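Local coordinates for quinoline 2-oxidoreductase large subunit (Pseudomonas putida, PDB 1T3Q), which forms the molybdenum-carrying catalytic subunit of a xanthine dehydrogenase-family hydroxylase that oxidises quinoline at carbon 2, at the MCN/SMO site, the interface of chains C and A and the interface of chains A and B. Residues are numbered along the deposited sequence; one frame, centred on the assembly and turned at random. Chains: chain A/B, quinoline 2-oxidoreductase large subunit; chain C, quinoline 2-oxidoreductase small subunit.

Contact 1: the MCN/SMO site. Residues chain C 106, 144; chain A 255-256, 371, 506, 508, 510, 513, 545-547, 549-550, 668, 670-671, 674-675, 678, 739, 741-743. With MCN (pterin cytosine dinucleotide), chain D; SMO (dioxosulfidomolybdenum(VI) ion), chain E.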
loop_
_atom_site.group_PDB
_atom_site.type_symbol
_atom_site.label_atom_id
_atom_site.label_comp_id
_atom_site.label_asym_id
_atom_site.label_seq_id
_atom_site.Cartn_x
_atom_site.Cartn_y
_atom_site.Cartn_z
ATOM N N GLN C 106 -0.359 15.070 20.079
ATOM C CA GLN C 106 0.586 15.470 19.065
ATOM C C GLN C 106 0.929 14.264 18.186
ATOM O O GLN C 106 0.359 14.094 17.092
ATOM C CB GLN C 106 1.823 16.090 19.731
ATOM C CG GLN C 106 1.600 17.559 20.127
ATOM C CD GLN C 106 2.784 18.277 20.758
ATOM O OE1 GLN C 106 3.921 18.157 20.308
ATOM N NE2 GLN C 106 2.504 19.059 21.799
ATOM N N CYS C 144 5.002 14.154 24.377
ATOM C CA CYS C 144 4.784 15.296 23.487
ATOM C C CYS C 144 4.138 16.568 24.005
ATOM O O CYS C 144 4.608 17.670 23.719
ATOM C CB CYS C 144 3.907 14.886 22.295
ATOM S SG CYS C 144 4.524 13.632 21.193
ATOM N N PHE A 255 11.756 13.575 18.355
ATOM C CA PHE A 255 12.599 14.422 19.188
ATOM C C PHE A 255 14.092 14.340 18.866
ATOM O O PHE A 255 14.920 14.628 19.718
ATOM C CB PHE A 255 12.375 14.063 20.659
ATOM C CG PHE A 255 10.922 13.946 21.032
ATOM C CD1 PHE A 255 10.100 15.070 21.032
ATOM C CD2 PHE A 255 10.366 12.707 21.337
ATOM C CE1 PHE A 255 8.738 14.961 21.327
ATOM C CE2 PHE A 255 9.003 12.585 21.636
ATOM C CZ PHE A 255 8.191 13.714 21.629
ATOM N N GLY A 256 14.421 13.952 17.639
ATOM C CA GLY A 256 15.820 13.842 17.253
ATOM C C GLY A 256 16.322 12.408 17.186
ATOM O O GLY A 256 17.167 12.075 16.346
ATOM N N ARG A 371 16.250 16.882 20.960
ATOM C CA ARG A 371 15.672 18.216 21.072
ATOM C C ARG A 371 16.545 19.239 21.796
ATOM O O ARG A 371 16.736 19.164 23.016
ATOM C CB ARG A 371 14.317 18.101 21.781
ATOM C CG ARG A 371 13.376 19.260 21.551
ATOM C CD ARG A 371 12.017 18.934 22.143
ATOM N NE ARG A 371 10.989 19.862 21.692
ATOM C CZ ARG A 371 9.686 19.650 21.838
ATOM N NH1 ARG A 371 9.257 18.540 22.425
ATOM N NH2 ARG A 371 8.812 20.539 21.378
ATOM N N SER A 506 6.420 13.858 13.135
ATOM C CA SER A 506 6.452 12.926 14.252
ATOM C C SER A 506 5.596 13.520 15.369
ATOM O O SER A 506 5.879 13.348 16.555
ATOM C CB SER A 506 7.892 12.663 14.732
ATOM O OG SER A 506 8.609 13.857 14.980
ATOM N N GLN A 508 4.486 17.036 15.229
ATOM C CA GLN A 508 4.496 18.498 15.291
ATOM C C GLN A 508 3.494 19.256 14.419
ATOM O O GLN A 508 3.604 20.467 14.265
ATOM C CB GLN A 508 5.919 19.060 15.081
ATOM C CG GLN A 508 6.570 18.792 13.739
ATOM C CD GLN A 508 7.201 17.418 13.663
ATOM O OE1 GLN A 508 6.510 16.406 13.737
ATOM N NE2 GLN A 508 8.521 17.378 13.516
ATOM N N HIS A 510 2.664 19.191 10.934
ATOM C CA HIS A 510 2.902 19.591 9.539
ATOM C C HIS A 510 1.701 19.415 8.618
ATOM O O HIS A 510 1.440 20.239 7.749
ATOM C CB HIS A 510 4.052 18.773 8.945
ATOM C CG HIS A 510 5.360 18.973 9.636
ATOM N ND1 HIS A 510 6.446 18.153 9.418
ATOM C CD2 HIS A 510 5.767 19.909 10.520
ATOM C CE1 HIS A 510 7.468 18.580 10.137
ATOM N NE2 HIS A 510 7.082 19.645 10.815
ATOM N N THR A 513 -0.338 22.605 9.560
ATOM C CA THR A 513 0.332 23.881 9.337
ATOM C C THR A 513 0.868 24.116 7.926
ATOM O O THR A 513 0.843 25.245 7.438
ATOM C CB THR A 513 1.465 24.100 10.360
ATOM O OG1 THR A 513 2.353 22.976 10.360
ATOM C CG2 THR A 513 0.879 24.283 11.752
ATOM N N TYR A 545 14.095 18.641 11.504
ATOM C CA TYR A 545 15.086 18.628 12.573
ATOM C C TYR A 545 15.565 20.067 12.729
ATOM O O TYR A 545 15.263 20.910 11.892
ATOM C CB TYR A 545 16.256 17.699 12.212
ATOM C CG TYR A 545 17.060 18.138 11.010
ATOM C CD1 TYR A 545 18.015 19.149 11.115
ATOM C CD2 TYR A 545 16.847 17.561 9.759
ATOM C CE1 TYR A 545 18.738 19.580 10.002
ATOM C CE2 TYR A 545 17.563 17.982 8.641
ATOM C CZ TYR A 545 18.505 18.993 8.769
ATOM O OH TYR A 545 19.206 19.428 7.665
ATOM N N ALA A 546 16.282 20.349 13.810
ATOM C CA ALA A 546 16.810 21.685 14.061
ATOM C C ALA A 546 15.783 22.813 13.892
ATOM O O ALA A 546 16.117 23.886 13.379
ATOM C CB ALA A 546 18.008 21.938 13.151
ATOM N N SER A 547 14.548 22.574 14.324
ATOM C CA SER A 547 13.482 23.576 14.227
ATOM C C SER A 547 13.453 24.211 12.841
ATOM O O SER A 547 13.471 25.443 12.713
ATOM C CB SER A 547 13.698 24.673 15.273
ATOM O OG SER A 547 13.837 24.130 16.575
ATOM N N GLY A 549 11.266 22.744 10.096
ATOM C CA GLY A 549 10.066 22.408 9.355
ATOM C C GLY A 549 9.211 23.565 8.880
ATOM O O GLY A 549 8.924 23.677 7.688
ATOM N N ALA A 550 8.781 24.411 9.810
ATOM C CA ALA A 550 7.946 25.561 9.469
ATOM C C ALA A 550 8.643 26.471 8.461
ATOM O O ALA A 550 8.043 26.884 7.474
ATOM C CB ALA A 550 7.602 26.347 10.731
ATOM N N THR A 668 6.383 35.080 12.849
ATOM C CA THR A 668 4.966 34.852 12.600
ATOM C C THR A 668 4.575 33.417 12.949
ATOM O O THR A 668 5.138 32.472 12.405
ATOM C CB THR A 668 4.624 35.098 11.114
ATOM O OG1 THR A 668 4.876 36.471 10.790
ATOM C CG2 THR A 668 3.159 34.771 10.831
ATOM N N ILE A 670 2.316 30.230 12.698
ATOM C CA ILE A 670 1.390 29.681 11.714
ATOM C C ILE A 670 0.116 29.259 12.442
ATOM O O ILE A 670 -0.996 29.577 12.020
ATOM C CB ILE A 670 1.972 28.432 11.024
ATOM C CG1 ILE A 670 3.287 28.781 10.323
ATOM C CG2 ILE A 670 0.969 27.864 10.021
ATOM C CD1 ILE A 670 4.031 27.550 9.821
ATOM N N ASN A 671 0.300 28.557 13.556
ATOM C CA ASN A 671 -0.803 28.038 14.347
ATOM C C ASN A 671 -0.442 28.201 15.822
ATOM O O ASN A 671 0.257 27.365 16.397
ATOM C CB ASN A 671 -1.006 26.557 13.992
ATOM C CG ASN A 671 -2.297 25.991 14.536
ATOM O OD1 ASN A 671 -2.531 26.012 15.740
ATOM N ND2 ASN A 671 -3.143 25.471 13.645
ATOM N N ILE A 674 -0.780 25.137 18.079
ATOM C CA ILE A 674 0.275 24.147 17.881
ATOM C C ILE A 674 1.594 24.618 18.480
ATOM O O ILE A 674 2.318 23.832 19.090
ATOM C CB ILE A 674 0.421 23.813 16.377
ATOM C CG1 ILE A 674 -0.745 22.908 15.957
ATOM C CG2 ILE A 674 1.761 23.115 16.100
ATOM C CD1 ILE A 674 -0.855 22.669 14.473
ATOM N N VAL A 675 1.903 25.905 18.326
ATOM C CA VAL A 675 3.137 26.450 18.883
ATOM C C VAL A 675 3.143 26.310 20.404
ATOM O O VAL A 675 4.163 25.953 20.995
ATOM C CB VAL A 675 3.313 27.951 18.511
ATOM C CG1 VAL A 675 4.473 28.552 19.284
ATOM C CG2 VAL A 675 3.543 28.088 17.016
ATOM N N GLN A 678 3.932 22.872 21.422
ATOM C CA GLN A 678 5.369 22.616 21.295
ATOM C C GLN A 678 6.127 23.161 22.500
ATOM O O GLN A 678 7.086 22.549 22.975
ATOM C CB GLN A 678 5.902 23.261 20.015
ATOM C CG GLN A 678 5.420 22.589 18.742
ATOM C CD GLN A 678 5.992 21.195 18.588
ATOM O OE1 GLN A 678 7.199 21.025 18.429
ATOM N NE2 GLN A 678 5.127 20.186 18.646
ATOM N N LYS A 739 9.411 31.859 11.616
ATOM C CA LYS A 739 10.670 31.398 12.205
ATOM C C LYS A 739 10.355 30.079 12.925
ATOM O O LYS A 739 9.188 29.787 13.195
ATOM C CB LYS A 739 11.218 32.400 13.216
ATOM C CG LYS A 739 11.682 33.715 12.619
ATOM C CD LYS A 739 12.370 34.558 13.675
ATOM C CE LYS A 739 12.865 35.879 13.096
ATOM N NZ LYS A 739 13.565 36.681 14.127
ATOM N N MET A 741 10.787 27.057 16.144
ATOM C CA MET A 741 10.743 27.075 17.610
ATOM C C MET A 741 10.614 25.695 18.256
ATOM O O MET A 741 10.637 25.573 19.478
ATOM C CB MET A 741 9.602 27.989 18.107
ATOM C CG MET A 741 8.191 27.638 17.617
ATOM S SD MET A 741 7.486 26.111 18.296
ATOM C CE MET A 741 7.587 26.424 20.039
ATOM N N GLY A 742 10.500 24.658 17.437
ATOM C CA GLY A 742 10.359 23.308 17.964
ATOM C C GLY A 742 11.240 22.944 19.150
ATOM O O GLY A 742 10.774 22.339 20.113
ATOM N N GLU A 743 12.513 23.315 19.095
ATOM C CA GLU A 743 13.448 22.992 20.168
ATOM C C GLU A 743 13.573 24.024 21.273
ATOM O O GLU A 743 14.174 23.741 22.308
ATOM C CB GLU A 743 14.845 22.780 19.591
ATOM C CG GLU A 743 14.967 21.648 18.604
ATOM C CD GLU A 743 16.294 21.697 17.886
ATOM O OE1 GLU A 743 16.430 22.525 16.960
ATOM O OE2 GLU A 743 17.208 20.934 18.264
HETATM N N1 MCN D . 5.084 26.241 14.094
HETATM C C2 MCN D . 4.113 27.251 13.792
HETATM N N3 MCN D . 4.672 28.503 13.586
HETATM C C4 MCN D . 6.022 28.832 13.654
HETATM C C5 MCN D . 6.969 27.759 13.980
HETATM C C6 MCN D . 6.505 26.483 14.192
HETATM O O2 MCN D . 2.930 26.992 13.760
HETATM N N4 MCN D . 6.441 30.059 13.432
HETATM C "C1'" MCN D . 4.493 24.796 14.294
HETATM C C2D MCN D . 4.627 23.915 12.970
HETATM O "O2'" MCN D . 3.478 23.003 12.856
HETATM C "C3'" MCN D . 5.967 23.230 13.144
HETATM C C4D MCN D . 6.056 22.932 14.622
HETATM O O4D MCN D . 5.205 23.997 15.282
HETATM O "O3'" MCN D . 6.005 22.001 12.338
HETATM C "C5'" MCN D . 7.494 22.777 15.193
HETATM O "O5'" MCN D . 8.191 23.924 14.774
HETATM P PA MCN D . 9.540 23.912 13.955
HETATM O O1A MCN D . 9.197 24.406 12.584
HETATM O O2A MCN D . 10.522 24.654 14.847
HETATM O O3A MCN D . 10.257 22.454 13.864
HETATM P PB MCN D . 9.908 21.162 12.986
HETATM O O1B MCN D . 11.079 20.914 12.092
HETATM O O2B MCN D . 8.558 21.287 12.341
HETATM O O3B MCN D . 9.783 19.994 14.079
HETATM C C10 MCN D . 10.927 19.351 14.581
HETATM C "C9'" MCN D . 11.116 19.880 15.965
HETATM C "C8'" MCN D . 12.327 19.097 16.524
HETATM S "S8'" MCN D . 13.867 19.352 15.653
HETATM C "C7'" MCN D . 12.321 18.292 17.588
HETATM S "S7'" MCN D . 13.727 17.380 18.206
HETATM C "C6'" MCN D . 10.956 18.061 18.320
HETATM C C7 MCN D . 10.040 19.239 18.128
HETATM O "O9'" MCN D . 9.880 19.547 16.753
HETATM N "N5'" MCN D . 10.475 16.695 17.854
HETATM C C4A MCN D . 9.063 16.589 18.173
HETATM N "N8'" MCN D . 8.681 18.944 18.698
HETATM C C4B MCN D . 8.199 17.605 18.618
HETATM N "N1'" MCN D . 6.820 17.457 18.916
HETATM C "C2'" MCN D . 6.333 16.206 18.746
HETATM N "N2'" MCN D . 5.028 16.009 19.030
HETATM N "N3'" MCN D . 7.097 15.152 18.284
HETATM C "C4'" MCN D . 8.499 15.230 17.945
HETATM O "O4'" MCN D . 9.096 14.260 17.547
HETATM S S SMO E . 16.926 17.049 17.942
HETATM MO MO SMO E . 15.482 17.780 16.550
HETATM O OM2 SMO E . 16.893 18.695 16.105
HETATM O OM1 SMO E . 15.319 16.446 15.520
HETATM O O HOH W 1 11.075 25.986 11.403
#
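The A:Phe255 ring stacks on one face of the pterin, planes 22° apart, its CD1-CE1 side over the C4A-C4' bond. The guanidinium of A:Arg371 turns one face toward N8' of MCN, which lies 3.1 Å above the plane near the NH2 rim without a hydrogen bond, while NE and NH2 grip A:Gly742 O side-on in that plane. The cytosine is clamped between A:Ala550 CB on one face and A:Val675 CG2 on the other; at its edge A:Ile670 N donates almost linearly to N3 (178°), and the amine N4 donates to A:Thr668 O. C:Gln106, CG anti to its carbonyl carbon and the chain extended beyond, brings OE1 to the pterin amino group N2', which donates to a lone pair at 2.7 Å. C:Cys144 SG, of the second [2Fe-2S] site, lies 3.3 Å from N2'. A:His510 NE2 meets the diphosphate oxygen O2B edge-on at 2.7 Å, and A:Ala550 N, on helix 549-576, holds O1A. The dithiolene sulfurs S7' and S8', with the sulfido and two oxygen ligands of SMO, give molybdenum a near square pyramid. A:Ala546 N donates to OM2, near A:Glu743 OE2, the family's catalytic carboxylate. The pocket holds the cofactor for hydroxylation, its pterin beside the iron-sulfur cluster, a probable electron exit.

Contact 2: the interface of chains C and A. Residues chain C 134-135, 137-138, 147, 151; chain A 715-717.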
loop_
_atom_site.group_PDB
_atom_site.type_symbol
_atom_site.label_atom_id
_atom_site.label_comp_id
_atom_site.label_asym_id
_atom_site.label_seq_id
_atom_site.Cartn_x
_atom_site.Cartn_y
_atom_site.Cartn_z
ATOM N N ARG C 134 -5.136 14.979 37.284
ATOM C CA ARG C 134 -3.688 14.792 37.238
ATOM C C ARG C 134 -3.275 13.573 38.060
ATOM O O ARG C 134 -2.366 12.836 37.678
ATOM C CB ARG C 134 -2.962 16.047 37.738
ATOM C CG ARG C 134 -2.921 17.185 36.707
ATOM C CD ARG C 134 -2.230 18.427 37.263
ATOM N NE ARG C 134 -2.170 19.530 36.302
ATOM C CZ ARG C 134 -1.295 19.617 35.303
ATOM N NH1 ARG C 134 -0.394 18.662 35.120
ATOM N NH2 ARG C 134 -1.312 20.665 34.493
ATOM N N GLU C 135 -3.963 13.355 39.178
ATOM C CA GLU C 135 -3.677 12.226 40.055
ATOM C C GLU C 135 -3.982 10.891 39.397
ATOM O O GLU C 135 -3.147 9.985 39.389
ATOM C CB GLU C 135 -4.489 12.347 41.348
ATOM C CG GLU C 135 -4.086 13.530 42.202
ATOM C CD GLU C 135 -5.066 13.819 43.324
ATOM O OE1 GLU C 135 -4.802 14.760 44.107
ATOM O OE2 GLU C 135 -6.099 13.117 43.422
ATOM N N MET C 137 -4.522 10.358 36.164
ATOM C CA MET C 137 -3.839 10.232 34.876
ATOM C C MET C 137 -2.325 10.065 35.035
ATOM O O MET C 137 -1.616 9.889 34.044
ATOM C CB MET C 137 -4.116 11.464 34.001
ATOM C CG MET C 137 -5.590 11.725 33.653
ATOM S SD MET C 137 -6.397 10.404 32.721
ATOM C CE MET C 137 -5.417 10.399 31.184
ATOM N N SER C 138 -1.832 10.097 36.271
ATOM C CA SER C 138 -0.392 9.986 36.521
ATOM C C SER C 138 0.230 8.668 36.069
ATOM O O SER C 138 1.454 8.525 36.065
ATOM C CB SER C 138 -0.080 10.217 38.009
ATOM O OG SER C 138 -0.555 9.164 38.825
ATOM N N TYR C 147 1.156 17.543 29.131
ATOM C CA TYR C 147 -0.062 17.223 29.893
ATOM C C TYR C 147 -1.148 18.261 30.147
ATOM O O TYR C 147 -2.315 17.890 30.290
ATOM C CB TYR C 147 0.314 16.655 31.259
ATOM C CG TYR C 147 1.187 15.428 31.215
ATOM C CD1 TYR C 147 0.682 14.202 30.793
ATOM C CD2 TYR C 147 2.519 15.494 31.611
ATOM C CE1 TYR C 147 1.488 13.059 30.772
ATOM C CE2 TYR C 147 3.332 14.363 31.595
ATOM C CZ TYR C 147 2.811 13.153 31.178
ATOM O OH TYR C 147 3.610 12.036 31.190
ATOM N N ILE C 151 -5.458 17.671 30.559
ATOM C CA ILE C 151 -6.219 17.985 31.769
ATOM C C ILE C 151 -7.359 18.916 31.343
ATOM O O ILE C 151 -8.500 18.768 31.790
ATOM C CB ILE C 151 -5.347 18.701 32.831
ATOM C CG1 ILE C 151 -4.093 17.874 33.136
ATOM C CG2 ILE C 151 -6.145 18.919 34.117
ATOM C CD1 ILE C 151 -4.364 16.472 33.648
ATOM N N THR A 715 5.479 12.980 34.599
ATOM C CA THR A 715 4.084 12.567 34.592
ATOM C C THR A 715 3.242 13.823 34.824
ATOM O O THR A 715 3.776 14.924 34.973
ATOM C CB THR A 715 3.786 11.599 35.740
ATOM O OG1 THR A 715 3.915 12.300 36.983
ATOM C CG2 THR A 715 4.761 10.427 35.730
ATOM N N THR A 716 1.925 13.648 34.856
ATOM C CA THR A 716 0.999 14.750 35.096
ATOM C C THR A 716 1.278 15.427 36.442
ATOM O O THR A 716 0.858 16.562 36.674
ATOM C CB THR A 716 -0.451 14.237 35.133
ATOM O OG1 THR A 716 -0.508 13.082 35.977
ATOM C CG2 THR A 716 -0.941 13.876 33.743
ATOM N N LEU A 717 1.990 14.735 37.325
ATOM C CA LEU A 717 2.290 15.273 38.649
ATOM C C LEU A 717 3.622 16.017 38.728
ATOM O O LEU A 717 3.964 16.583 39.768
ATOM C CB LEU A 717 2.272 14.142 39.683
ATOM C CG LEU A 717 0.936 13.388 39.790
ATOM C CD1 LEU A 717 1.078 12.193 40.722
ATOM C CD2 LEU A 717 -0.141 14.334 40.287
HETATM O O HOH W 2 1.254 11.099 33.614
#
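From its CB, A:Thr716 splits into two branches that meet different parts of chain C. CB itself lies over the backbone of C:Arg134, 3.9 Å from its CA. OG1 takes the crowded position between the backbone N and the carbonyl carbon (chi1 48°), which points the hydroxyl at the end of helix 130-136. There it donates to C:Arg134 O at 2.5 Å, in the carbonyl plane and on a lone pair. The methyl CG2, anti to the carbonyl carbon, goes the other way, onto the ring of C:Tyr147, 3.4 Å from CD1, with C:Met137 CB also touching it. The two side chains cross at about a right angle; A:Thr716 N lies 3.6 Å above the tyrosine ring plane, toward its rim, and the CE2-OH side of the ring runs along the backbone of A:Thr715. C:Arg134 returns the contact: its chain is extended to NE, then turned at the last torsion (-79°), so that NH1 reaches A:Thr716 O at 2.9 Å on a lone pair. C:Ile151 CG1 covers one face of that guanidinium. A:Thr716 N reaches C:Met137 O through a water. A:Leu717 closes one flank, CD1 packing on C:Ser138 CB at 3.6 Å. One threonine thus uses its hydroxyl, methyl and backbone together, pinning a large-subunit loop against the small subunit's [2Fe-2S] binding domain and helping to hold the two subunits together.

Contact 3: the interface of chains A and B. Residues chain A 616-620; chain B 1-2.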
loop_
_atom_site.group_PDB
_atom_site.type_symbol
_atom_site.label_atom_id
_atom_site.label_comp_id
_atom_site.label_asym_id
_atom_site.label_seq_id
_atom_site.Cartn_x
_atom_site.Cartn_y
_atom_site.Cartn_z
ATOM N N HIS A 616 -5.471 30.550 -23.519
ATOM C CA HIS A 616 -4.071 30.715 -23.140
ATOM C C HIS A 616 -3.349 31.827 -23.894
ATOM O O HIS A 616 -3.494 31.957 -25.105
ATOM C CB HIS A 616 -3.299 29.413 -23.376
ATOM C CG HIS A 616 -3.812 28.246 -22.591
ATOM N ND1 HIS A 616 -4.945 28.310 -21.806
ATOM C CD2 HIS A 616 -3.347 26.980 -22.476
ATOM C CE1 HIS A 616 -5.154 27.133 -21.242
ATOM N NE2 HIS A 616 -4.198 26.309 -21.633
ATOM N N PRO A 617 -2.558 32.644 -23.180
ATOM C CA PRO A 617 -1.819 33.728 -23.834
ATOM C C PRO A 617 -0.614 33.129 -24.572
ATOM O O PRO A 617 -0.191 32.007 -24.278
ATOM C CB PRO A 617 -1.407 34.617 -22.664
ATOM C CG PRO A 617 -1.213 33.624 -21.553
ATOM C CD PRO A 617 -2.425 32.730 -21.714
ATOM N N PRO A 618 -0.046 33.860 -25.543
ATOM C CA PRO A 618 1.108 33.306 -26.265
ATOM C C PRO A 618 2.308 32.995 -25.367
ATOM O O PRO A 618 2.585 33.721 -24.410
ATOM C CB PRO A 618 1.410 34.385 -27.311
ATOM C CG PRO A 618 0.921 35.647 -26.651
ATOM C CD PRO A 618 -0.379 35.210 -26.029
ATOM N N GLY A 619 3.004 31.905 -25.685
ATOM C CA GLY A 619 4.171 31.488 -24.924
ATOM C C GLY A 619 3.858 30.901 -23.557
ATOM O O GLY A 619 4.759 30.586 -22.783
ATOM N N PHE A 620 2.572 30.763 -23.260
ATOM C CA PHE A 620 2.107 30.233 -21.980
ATOM C C PHE A 620 2.556 28.798 -21.720
ATOM O O PHE A 620 2.643 27.989 -22.645
ATOM C CB PHE A 620 0.577 30.281 -21.948
ATOM C CG PHE A 620 -0.031 29.892 -20.624
ATOM C CD1 PHE A 620 -1.008 28.900 -20.562
ATOM C CD2 PHE A 620 0.316 30.561 -19.455
ATOM C CE1 PHE A 620 -1.633 28.585 -19.361
ATOM C CE2 PHE A 620 -0.304 30.252 -18.246
ATOM C CZ PHE A 620 -1.284 29.262 -18.202
ATOM N N MET B 1 3.276 28.259 -27.601
ATOM C CA MET B 1 2.973 27.627 -26.284
ATOM C C MET B 1 4.121 26.723 -25.852
ATOM O O MET B 1 4.648 25.955 -26.655
ATOM C CB MET B 1 1.683 26.817 -26.386
ATOM C CG MET B 1 0.487 27.651 -26.803
ATOM S SD MET B 1 0.197 29.024 -25.666
ATOM C CE MET B 1 -1.400 29.597 -26.235
ATOM N N MET B 2 4.505 26.809 -24.581
ATOM C CA MET B 2 5.604 25.993 -24.085
ATOM C C MET B 2 5.315 24.504 -24.188
ATOM O O MET B 2 6.235 23.700 -24.330
ATOM C CB MET B 2 5.933 26.352 -22.634
ATOM C CG MET B 2 6.542 27.741 -22.454
ATOM S SD MET B 2 7.918 28.040 -23.585
ATOM C CE MET B 2 9.129 26.839 -23.004
HETATM O O HOH W 3 2.175 30.700 -28.294
#
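Two large subunits of this xanthine dehydrogenase-family enzyme meet here in one patch of a two-fold symmetric interface, which has its twin with the chains exchanged. The amino terminus of one chain lies along a proline-rich loop, A:His616 to A:Phe620, of the other, a contact that probably helps pair the large subunits of the assembly. Direct polar contact is made by backbone: B:Met2 N, at the start of the 3-10 helix 2-4, donates to A:Phe620 O at 2.9 Å, fairly straight at 155° but from above the carbonyl plane. A water adds a second polar link, bridging B:Met1 N, the terminal amine, to A:Gly619 N; the amine would probably carry a positive charge. Sulfur and methyl contacts come from B:Met1, which has 83 Å² of its surface hidden by chain A. Its CG is anti to the carbonyl carbon, the chain bends at chi2 (-58°) and then runs straight to the methyl (chi3 -170°), so that SD and CE lie alongside the loop backbone. SD comes to 3.3 Å from A:Pro617 O, while the methyl CE touches A:His616 CB at 3.4 Å. A:Phe620 CB meets the same sulfur from the far end of the loop. B:Met2 has CG anti to its carbonyl carbon, which sets CG 3.4 Å from A:Gly619 O. Aromatic packing lies within chain A: A:Phe620 CE1 sits centrally over one face of the A:His616 imidazole, 3.8 Å above the plane.

Contacts 1 and 2 both join the large subunit to the small one, with C-alpha centres about 23 Å apart, and both draw on the [2Fe-2S] binding domain of chain C. Contact 1 takes residues beside the cluster, whereas contact 2 takes a surface patch farther from the cofactor, so the second may help fix the cluster's position relative to the pterin. Contact 3 shares no residue with either; its C-alpha centre lies about 41 Å from that of contact 1 and about 62 Å from that of contact 2, between the two large subunits. It probably serves dimer assembly, leaving each half with its own molybdenum centre.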